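PDB 1GCV: hemoglobin subunit alpha from Mustelus griseus, which carries oxygen from the gills to the peripheral tissues as the heme-bearing alpha subunit of a tetrameric hemoglobin. Local coordinates for residues L76-H87 / A130-Y139. Sequence-based numbering, arbitrary orientation.
Sequences LHSHLETLALTH and AICQELSSRY. With HEM (protoporphyrin IX containing Fe), chain E.
R138, which buries 127 Å² here, lies across helix 81-87, its CD 3.3 Å from A84 CB. The chain bends at chi2, and this brings the guanidinium beside E81 and H77. NH2 makes a salt bridge to E81 OE1 (3.1 Å) whose hydrogen bond is weak and bent to 123°. It also gives a weak but straighter hydrogen bond to H77 NE2, which sits in the guanidinium plane at its edge. E81 CG lies over one face of that group.

Helix 130-135, which carries E134 and L135, crosses helix 81-87 at 57°. L135 CD1 meets L80 CD2 and L83 CB, while its CD2 reaches HEM CAB at 3.7 Å. E134 lays CB against L80 CD1, while its OE1 takes a hydrogen bond from a water (2.6 Å) that also donates to H77 O. A second water donates to A84 O and L135 O and accepts from R138 N, bridging the backbones where A84 and L135 come closest.

H87 NE2 binds the heme iron at 2.2 Å, and ND1 donates to L83 O in the ring plane, at 177°; together with the iron bond this helps to fix the ring's rotation. This is the proximal heme side of the globin fold, where helices F and H pack together.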
ATOM      1  N   LEU A  76     -13.697 -12.435  16.575  1.00 32.45           N
ATOM      2  CA  LEU A  76     -12.832 -11.264  16.463  1.00 32.88           C
ATOM      3  C   LEU A  76     -13.593  -9.942  16.320  1.00 33.86           C
ATOM      4  O   LEU A  76     -13.208  -8.939  16.922  1.00 36.74           O
ATOM      5  CB  LEU A  76     -11.858 -11.430  15.288  1.00 27.23           C
ATOM      6  CG  LEU A  76     -10.431 -11.906  15.594  1.00 28.95           C
ATOM      7  CD1 LEU A  76      -9.538 -11.634  14.398  1.00 29.26           C
ATOM      8  CD2 LEU A  76      -9.887 -11.193  16.818  1.00 25.37           C
ATOM      9  N   HIS A  77     -14.673  -9.935  15.541  1.00 35.72           N
ATOM     10  CA  HIS A  77     -15.448  -8.711  15.329  1.00 36.50           C
ATOM     11  C   HIS A  77     -16.063  -8.072  16.578  1.00 36.45           C
ATOM     12  O   HIS A  77     -15.996  -6.856  16.743  1.00 39.07           O
ATOM     13  CB  HIS A  77     -16.557  -8.946  14.301  1.00 40.37           C
ATOM     14  CG  HIS A  77     -17.152  -7.681  13.765  1.00 49.23           C
ATOM     15  ND1 HIS A  77     -16.901  -7.221  12.488  1.00 54.39           N
ATOM     16  CD2 HIS A  77     -17.970  -6.766  14.338  1.00 49.90           C
ATOM     17  CE1 HIS A  77     -17.537  -6.079  12.300  1.00 55.63           C
ATOM     18  NE2 HIS A  77     -18.194  -5.781  13.408  1.00 54.79           N
ATOM     19  N   SER A  78     -16.672  -8.876  17.445  1.00 35.06           N
ATOM     20  CA  SER A  78     -17.287  -8.343  18.658  1.00 32.33           C
ATOM     21  C   SER A  78     -16.242  -8.067  19.720  1.00 29.46           C
ATOM     22  O   SER A  78     -16.413  -7.180  20.554  1.00 29.87           O
ATOM     23  CB  SER A  78     -18.325  -9.320  19.214  1.00 33.56           C
ATOM     24  OG  SER A  78     -18.807 -10.178  18.196  1.00 43.34           O
ATOM     25  N   HIS A  79     -15.152  -8.824  19.686  1.00 28.06           N
ATOM     26  CA  HIS A  79     -14.085  -8.654  20.668  1.00 28.92           C
ATOM     27  C   HIS A  79     -13.230  -7.395  20.468  1.00 27.98           C
ATOM     28  O   HIS A  79     -12.890  -6.715  21.441  1.00 27.46           O
ATOM     29  CB  HIS A  79     -13.177  -9.888  20.677  1.00 30.16           C
ATOM     30  CG  HIS A  79     -11.903  -9.689  21.436  1.00 32.17           C
ATOM     31  ND1 HIS A  79     -11.847  -9.714  22.812  1.00 32.35           N
ATOM     32  CD2 HIS A  79     -10.642  -9.435  21.012  1.00 33.70           C
ATOM     33  CE1 HIS A  79     -10.606  -9.484  23.205  1.00 35.77           C
ATOM     34  NE2 HIS A  79      -9.856  -9.311  22.132  1.00 34.74           N
ATOM     35  N   LEU A  80     -12.886  -7.084  19.219  1.00 26.05           N
ATOM     36  CA  LEU A  80     -12.057  -5.912  18.927  1.00 25.99           C
ATOM     37  C   LEU A  80     -12.857  -4.637  18.657  1.00 27.49           C
ATOM     38  O   LEU A  80     -12.286  -3.608  18.298  1.00 27.53           O
ATOM     39  CB  LEU A  80     -11.144  -6.197  17.728  1.00 24.30           C
ATOM     40  CG  LEU A  80      -9.947  -7.130  17.941  1.00 21.87           C
ATOM     41  CD1 LEU A  80      -9.360  -7.504  16.585  1.00 20.26           C
ATOM     42  CD2 LEU A  80      -8.902  -6.454  18.815  1.00 20.23           C
ATOM     43  N   GLU A  81     -14.173  -4.704  18.833  1.00 29.03           N
ATOM     44  CA  GLU A  81     -15.042  -3.558  18.598  1.00 28.07           C
ATOM     45  C   GLU A  81     -14.620  -2.316  19.379  1.00 27.56           C
ATOM     46  O   GLU A  81     -14.494  -1.228  18.805  1.00 25.94           O
ATOM     47  CB  GLU A  81     -16.482  -3.913  18.954  1.00 30.41           C
ATOM     48  CG  GLU A  81     -17.368  -2.711  19.208  1.00 37.71           C
ATOM     49  CD  GLU A  81     -18.839  -3.038  19.078  1.00 44.13           C
ATOM     50  OE1 GLU A  81     -19.350  -3.048  17.937  1.00 47.00           O
ATOM     51  OE2 GLU A  81     -19.484  -3.285  20.119  1.00 47.52           O
ATOM     52  N   THR A  82     -14.409  -2.466  20.682  1.00 21.95           N
ATOM     53  CA  THR A  82     -14.010  -1.319  21.482  1.00 25.81           C
ATOM     54  C   THR A  82     -12.675  -0.773  20.992  1.00 22.58           C
ATOM     55  O   THR A  82     -12.495   0.438  20.903  1.00 22.07           O
ATOM     56  CB  THR A  82     -13.892  -1.666  22.979  1.00 28.27           C
ATOM     57  OG1 THR A  82     -15.127  -2.226  23.439  1.00 38.26           O
ATOM     58  CG2 THR A  82     -13.608  -0.414  23.789  1.00 29.75           C
ATOM     59  N   LEU A  83     -11.744  -1.667  20.670  1.00 19.38           N
ATOM     60  CA  LEU A  83     -10.432  -1.254  20.186  1.00 17.60           C
ATOM     61  C   LEU A  83     -10.553  -0.597  18.811  1.00 17.79           C
ATOM     62  O   LEU A  83      -9.802   0.320  18.488  1.00 18.41           O
ATOM     63  CB  LEU A  83      -9.486  -2.455  20.115  1.00 17.75           C
ATOM     64  CG  LEU A  83      -7.982  -2.215  20.292  1.00 21.34           C
ATOM     65  CD1 LEU A  83      -7.729  -1.196  21.387  1.00 20.36           C
ATOM     66  CD2 LEU A  83      -7.304  -3.533  20.637  1.00 21.53           C
ATOM     67  N   ALA A  84     -11.503  -1.064  18.006  1.00 18.60           N
ATOM     68  CA  ALA A  84     -11.722  -0.508  16.674  1.00 18.68           C
ATOM     69  C   ALA A  84     -12.319   0.894  16.779  1.00 21.55           C
ATOM     70  O   ALA A  84     -11.979   1.781  15.998  1.00 19.91           O
ATOM     71  CB  ALA A  84     -12.650  -1.410  15.871  1.00 18.82           C
ATOM     72  N   LEU A  85     -13.211   1.091  17.743  1.00 20.04           N
ATOM     73  CA  LEU A  85     -13.824   2.395  17.941  1.00 19.91           C
ATOM     74  C   LEU A  85     -12.785   3.404  18.422  1.00 18.48           C
ATOM     75  O   LEU A  85     -12.826   4.574  18.043  1.00 18.46           O
ATOM     76  CB  LEU A  85     -14.953   2.300  18.964  1.00 22.89           C
ATOM     77  CG  LEU A  85     -16.251   1.712  18.423  1.00 25.49           C
ATOM     78  CD1 LEU A  85     -17.220   1.469  19.568  1.00 29.94           C
ATOM     79  CD2 LEU A  85     -16.842   2.664  17.396  1.00 26.20           C
ATOM     80  N   THR A  86     -11.851   2.945  19.252  1.00 17.00           N
ATOM     81  CA  THR A  86     -10.794   3.808  19.788  1.00 20.36           C
ATOM     82  C   THR A  86      -9.839   4.383  18.733  1.00 19.32           C
ATOM     83  O   THR A  86      -9.495   5.564  18.787  1.00 18.23           O
ATOM     84  CB  THR A  86      -9.943   3.064  20.840  1.00 23.25           C
ATOM     85  OG1 THR A  86     -10.781   2.633  21.915  1.00 27.86           O
ATOM     86  CG2 THR A  86      -8.854   3.978  21.391  1.00 27.34           C
ATOM     87  N   HIS A  87      -9.406   3.551  17.787  1.00 16.14           N
ATOM     88  CA  HIS A  87      -8.495   4.002  16.736  1.00 17.50           C
ATOM     89  C   HIS A  87      -9.212   4.834  15.675  1.00 16.49           C
ATOM     90  O   HIS A  87      -8.694   5.857  15.219  1.00 16.97           O
ATOM     91  CB  HIS A  87      -7.822   2.800  16.061  1.00 14.50           C
ATOM     92  CG  HIS A  87      -6.721   2.223  16.910  1.00 13.88           C
ATOM     93  ND1 HIS A  87      -7.066   1.335  17.911  1.00 15.98           N
ATOM     94  CD2 HIS A  87      -5.358   2.500  16.879  1.00 13.88           C
ATOM     95  CE1 HIS A  87      -5.908   1.088  18.521  1.00 14.93           C
ATOM     96  NE2 HIS A  87      -4.921   1.715  17.968  1.00 16.21           N
ATOM     97  N   ALA A 130      -6.537 -10.152   9.962  1.00 17.96           N
ATOM     98  CA  ALA A 130      -7.907 -10.130  10.474  1.00 19.05           C
ATOM     99  C   ALA A 130      -8.041  -9.041  11.518  1.00 20.76           C
ATOM    100  O   ALA A 130      -9.062  -8.359  11.589  1.00 21.39           O
ATOM    101  CB  ALA A 130      -8.264 -11.477  11.092  1.00 21.34           C
ATOM    102  N   ILE A 131      -7.009  -8.896  12.342  1.00 22.02           N
ATOM    103  CA  ILE A 131      -6.993  -7.883  13.386  1.00 19.06           C
ATOM    104  C   ILE A 131      -6.913  -6.492  12.752  1.00 20.35           C
ATOM    105  O   ILE A 131      -7.591  -5.566  13.185  1.00 21.18           O
ATOM    106  CB  ILE A 131      -5.790  -8.085  14.334  1.00 18.74           C
ATOM    107  CG1 ILE A 131      -6.081  -9.223  15.306  1.00 19.64           C
ATOM    108  CG2 ILE A 131      -5.517  -6.814  15.116  1.00 22.10           C
ATOM    109  CD1 ILE A 131      -4.869  -9.655  16.106  1.00 21.83           C
ATOM    110  N   CYS A 132      -6.092  -6.345  11.718  1.00 18.88           N
ATOM    111  CA  CYS A 132      -5.960  -5.062  11.050  1.00 17.51           C
ATOM    112  C   CYS A 132      -7.258  -4.659  10.373  1.00 18.60           C
ATOM    113  O   CYS A 132      -7.605  -3.483  10.372  1.00 17.77           O
ATOM    114  CB  CYS A 132      -4.837  -5.107  10.011  1.00 22.03           C
ATOM    115  SG  CYS A 132      -3.178  -5.027  10.722  1.00 24.51           S
ATOM    116  N   GLN A 133      -7.975  -5.624   9.796  1.00 19.41           N
ATOM    117  CA  GLN A 133      -9.239  -5.317   9.118  1.00 24.25           C
ATOM    118  C   GLN A 133     -10.334  -4.872  10.101  1.00 21.85           C
ATOM    119  O   GLN A 133     -11.174  -4.037   9.764  1.00 21.90           O
ATOM    120  CB  GLN A 133      -9.720  -6.521   8.286  1.00 32.08           C
ATOM    121  CG  GLN A 133     -10.699  -7.457   9.010  1.00 50.27           C
ATOM    122  CD  GLN A 133     -11.981  -7.723   8.221  1.00 53.89           C
ATOM    123  OE1 GLN A 133     -13.068  -7.278   8.606  1.00 55.23           O
ATOM    124  NE2 GLN A 133     -11.855  -8.456   7.118  1.00 53.92           N
ATOM    125  N   GLU A 134     -10.319  -5.425  11.311  1.00 20.08           N
ATOM    126  CA  GLU A 134     -11.290  -5.056  12.336  1.00 20.70           C
ATOM    127  C   GLU A 134     -10.978  -3.647  12.834  1.00 22.04           C
ATOM    128  O   GLU A 134     -11.878  -2.823  13.000  1.00 23.24           O
ATOM    129  CB  GLU A 134     -11.228  -6.036  13.514  1.00 20.00           C
ATOM    130  CG  GLU A 134     -11.841  -7.390  13.222  1.00 21.92           C
ATOM    131  CD  GLU A 134     -13.225  -7.281  12.598  1.00 29.13           C
ATOM    132  OE1 GLU A 134     -14.009  -6.399  13.018  1.00 26.60           O
ATOM    133  OE2 GLU A 134     -13.526  -8.078  11.684  1.00 34.86           O
ATOM    134  N   LEU A 135      -9.693  -3.379  13.055  1.00 21.85           N
ATOM    135  CA  LEU A 135      -9.223  -2.083  13.540  1.00 21.78           C
ATOM    136  C   LEU A 135      -9.440  -0.942  12.549  1.00 21.43           C
ATOM    137  O   LEU A 135      -9.461   0.222  12.943  1.00 24.41           O
ATOM    138  CB  LEU A 135      -7.735  -2.170  13.904  1.00 22.66           C
ATOM    139  CG  LEU A 135      -7.356  -2.320  15.383  1.00 26.73           C
ATOM    140  CD1 LEU A 135      -8.371  -3.181  16.118  1.00 25.08           C
ATOM    141  CD2 LEU A 135      -5.971  -2.935  15.480  1.00 24.33           C
ATOM    142  N   SER A 136      -9.594  -1.270  11.270  1.00 19.26           N
ATOM    143  CA  SER A 136      -9.821  -0.260  10.234  1.00 21.34           C
ATOM    144  C   SER A 136     -11.304  -0.158   9.881  1.00 20.40           C
ATOM    145  O   SER A 136     -11.679   0.624   9.013  1.00 23.40           O
ATOM    146  CB  SER A 136      -9.062  -0.615   8.942  1.00 18.40           C
ATOM    147  OG  SER A 136      -7.787  -1.170   9.199  1.00 23.87           O
ATOM    148  N   SER A 137     -12.141  -0.938  10.559  1.00 20.54           N
ATOM    149  CA  SER A 137     -13.567  -0.984  10.253  1.00 20.11           C
ATOM    150  C   SER A 137     -14.496   0.094  10.805  1.00 22.81           C
ATOM    151  O   SER A 137     -15.666   0.131  10.433  1.00 25.08           O
ATOM    152  CB  SER A 137     -14.123  -2.364  10.636  1.00 18.74           C
ATOM    153  OG  SER A 137     -14.310  -2.485  12.040  1.00 20.64           O
ATOM    154  N   ARG A 138     -14.004   0.973  11.672  1.00 22.06           N
ATOM    155  CA  ARG A 138     -14.878   2.000  12.232  1.00 25.01           C
ATOM    156  C   ARG A 138     -14.404   3.435  12.029  1.00 24.13           C
ATOM    157  O   ARG A 138     -14.554   4.273  12.914  1.00 24.21           O
ATOM    158  CB  ARG A 138     -15.094   1.736  13.726  1.00 28.05           C
ATOM    159  CG  ARG A 138     -16.093   0.633  14.002  1.00 34.14           C
ATOM    160  CD  ARG A 138     -15.396  -0.686  14.251  1.00 45.06           C
ATOM    161  NE  ARG A 138     -16.327  -1.810  14.344  1.00 54.40           N
ATOM    162  CZ  ARG A 138     -17.495  -1.772  14.980  1.00 57.06           C
ATOM    163  NH1 ARG A 138     -17.898  -0.664  15.592  1.00 56.16           N
ATOM    164  NH2 ARG A 138     -18.265  -2.851  15.010  1.00 60.22           N
ATOM    165  N   TYR A 139     -13.850   3.723  10.858  1.00 23.13           N
ATOM    166  CA  TYR A 139     -13.368   5.067  10.568  1.00 24.90           C
ATOM    167  C   TYR A 139     -14.409   5.928   9.864  1.00 26.60           C
ATOM    168  O   TYR A 139     -14.462   7.137  10.072  1.00 27.87           O
ATOM    169  CB  TYR A 139     -12.112   4.996   9.706  1.00 20.74           C
ATOM    170  CG  TYR A 139     -10.868   4.715  10.497  1.00 18.45           C
ATOM    171  CD1 TYR A 139     -10.056   5.752  10.937  1.00 15.96           C
ATOM    172  CD2 TYR A 139     -10.493   3.412  10.794  1.00 19.01           C
ATOM    173  CE1 TYR A 139      -8.898   5.499  11.652  1.00 13.10           C
ATOM    174  CE2 TYR A 139      -9.338   3.146  11.511  1.00 20.32           C
ATOM    175  CZ  TYR A 139      -8.542   4.195  11.938  1.00 18.72           C
ATOM    176  OH  TYR A 139      -7.394   3.937  12.660  1.00 19.66           O
TER
HETATM  177  CHA HEM E 141      -3.455   2.872  21.682  1.00 20.94           C
HETATM  178  CHB HEM E 141      -3.621  -1.757  20.184  1.00 17.94           C
HETATM  179  CHC HEM E 141      -1.678  -0.397  15.907  1.00 14.24           C
HETATM  180  CHD HEM E 141      -1.343   4.175  17.485  1.00 17.80           C
HETATM  181  C1A HEM E 141      -3.707   1.484  21.615  1.00 19.87           C
HETATM  182  C2A HEM E 141      -4.143   0.658  22.726  1.00 20.87           C
HETATM  183  C3A HEM E 141      -4.148  -0.623  22.335  1.00 20.10           C
HETATM  184  C4A HEM E 141      -3.717  -0.611  20.963  1.00 19.07           C
HETATM  185  CMA HEM E 141      -4.590  -1.839  23.150  1.00 19.09           C
HETATM  186  CAA HEM E 141      -4.578   1.139  24.086  1.00 23.63           C
HETATM  187  CBA HEM E 141      -5.910   1.828  23.919  1.00 34.98           C
HETATM  188  CGA HEM E 141      -6.392   2.478  25.197  1.00 42.57           C
HETATM  189  O1A HEM E 141      -5.631   3.279  25.788  1.00 46.33           O
HETATM  190  O2A HEM E 141      -7.536   2.183  25.607  1.00 42.24           O
HETATM  191  C1B HEM E 141      -3.173  -1.762  18.860  1.00 18.53           C
HETATM  192  C2B HEM E 141      -3.025  -2.974  18.054  1.00 19.30           C
HETATM  193  C3B HEM E 141      -2.511  -2.601  16.832  1.00 20.90           C
HETATM  194  C4B HEM E 141      -2.319  -1.147  16.903  1.00 17.79           C
HETATM  195  CMB HEM E 141      -3.447  -4.384  18.473  1.00 16.68           C
HETATM  196  CAB HEM E 141      -2.285  -3.408  15.707  1.00 19.95           C
HETATM  197  CBB HEM E 141      -1.573  -4.612  15.759  1.00 26.19           C
HETATM  198  C1C HEM E 141      -1.396   0.962  15.995  1.00 13.81           C
HETATM  199  C2C HEM E 141      -0.584   1.685  15.029  1.00 15.99           C
HETATM  200  C3C HEM E 141      -0.522   2.980  15.468  1.00 16.77           C
HETATM  201  C4C HEM E 141      -1.257   3.035  16.709  1.00 15.81           C
HETATM  202  CMC HEM E 141       0.091   1.070  13.802  1.00 16.75           C
HETATM  203  CAC HEM E 141       0.069   4.089  14.872  1.00 17.55           C
HETATM  204  CBC HEM E 141       1.353   4.135  14.312  1.00 23.22           C
HETATM  205  C1D HEM E 141      -1.949   4.217  18.732  1.00 19.38           C
HETATM  206  C2D HEM E 141      -1.952   5.411  19.553  1.00 19.37           C
HETATM  207  C3D HEM E 141      -2.495   5.030  20.734  1.00 22.58           C
HETATM  208  C4D HEM E 141      -2.872   3.622  20.650  1.00 21.22           C
HETATM  209  CMD HEM E 141      -1.474   6.813  19.164  1.00 15.41           C
HETATM  210  CAD HEM E 141      -2.636   5.945  21.927  1.00 25.64           C
HETATM  211  CBD HEM E 141      -1.408   5.782  22.801  1.00 35.36           C
HETATM  212  CGD HEM E 141      -1.605   6.349  24.189  1.00 43.01           C
HETATM  213  O1D HEM E 141      -2.769   6.436  24.643  1.00 45.68           O
HETATM  214  O2D HEM E 141      -0.590   6.707  24.823  1.00 46.71           O
HETATM  215  NA  HEM E 141      -3.452   0.693  20.503  1.00 19.73           N
HETATM  216  NB  HEM E 141      -2.775  -0.625  18.138  1.00 17.98           N
HETATM  217  NC  HEM E 141      -1.808   1.793  17.044  1.00 17.76           N
HETATM  218  ND  HEM E 141      -2.556   3.123  19.383  1.00 20.39           N
HETATM  219 FE   HEM E 141      -2.899   1.291  18.662  1.00 20.33          FE
HETATM  220  O   HOH W   1     -14.601  -4.786  14.965  1.00 32.91           O
HETATM  221  O   HOH W   2     -11.885   1.361  13.302  1.00 19.53           O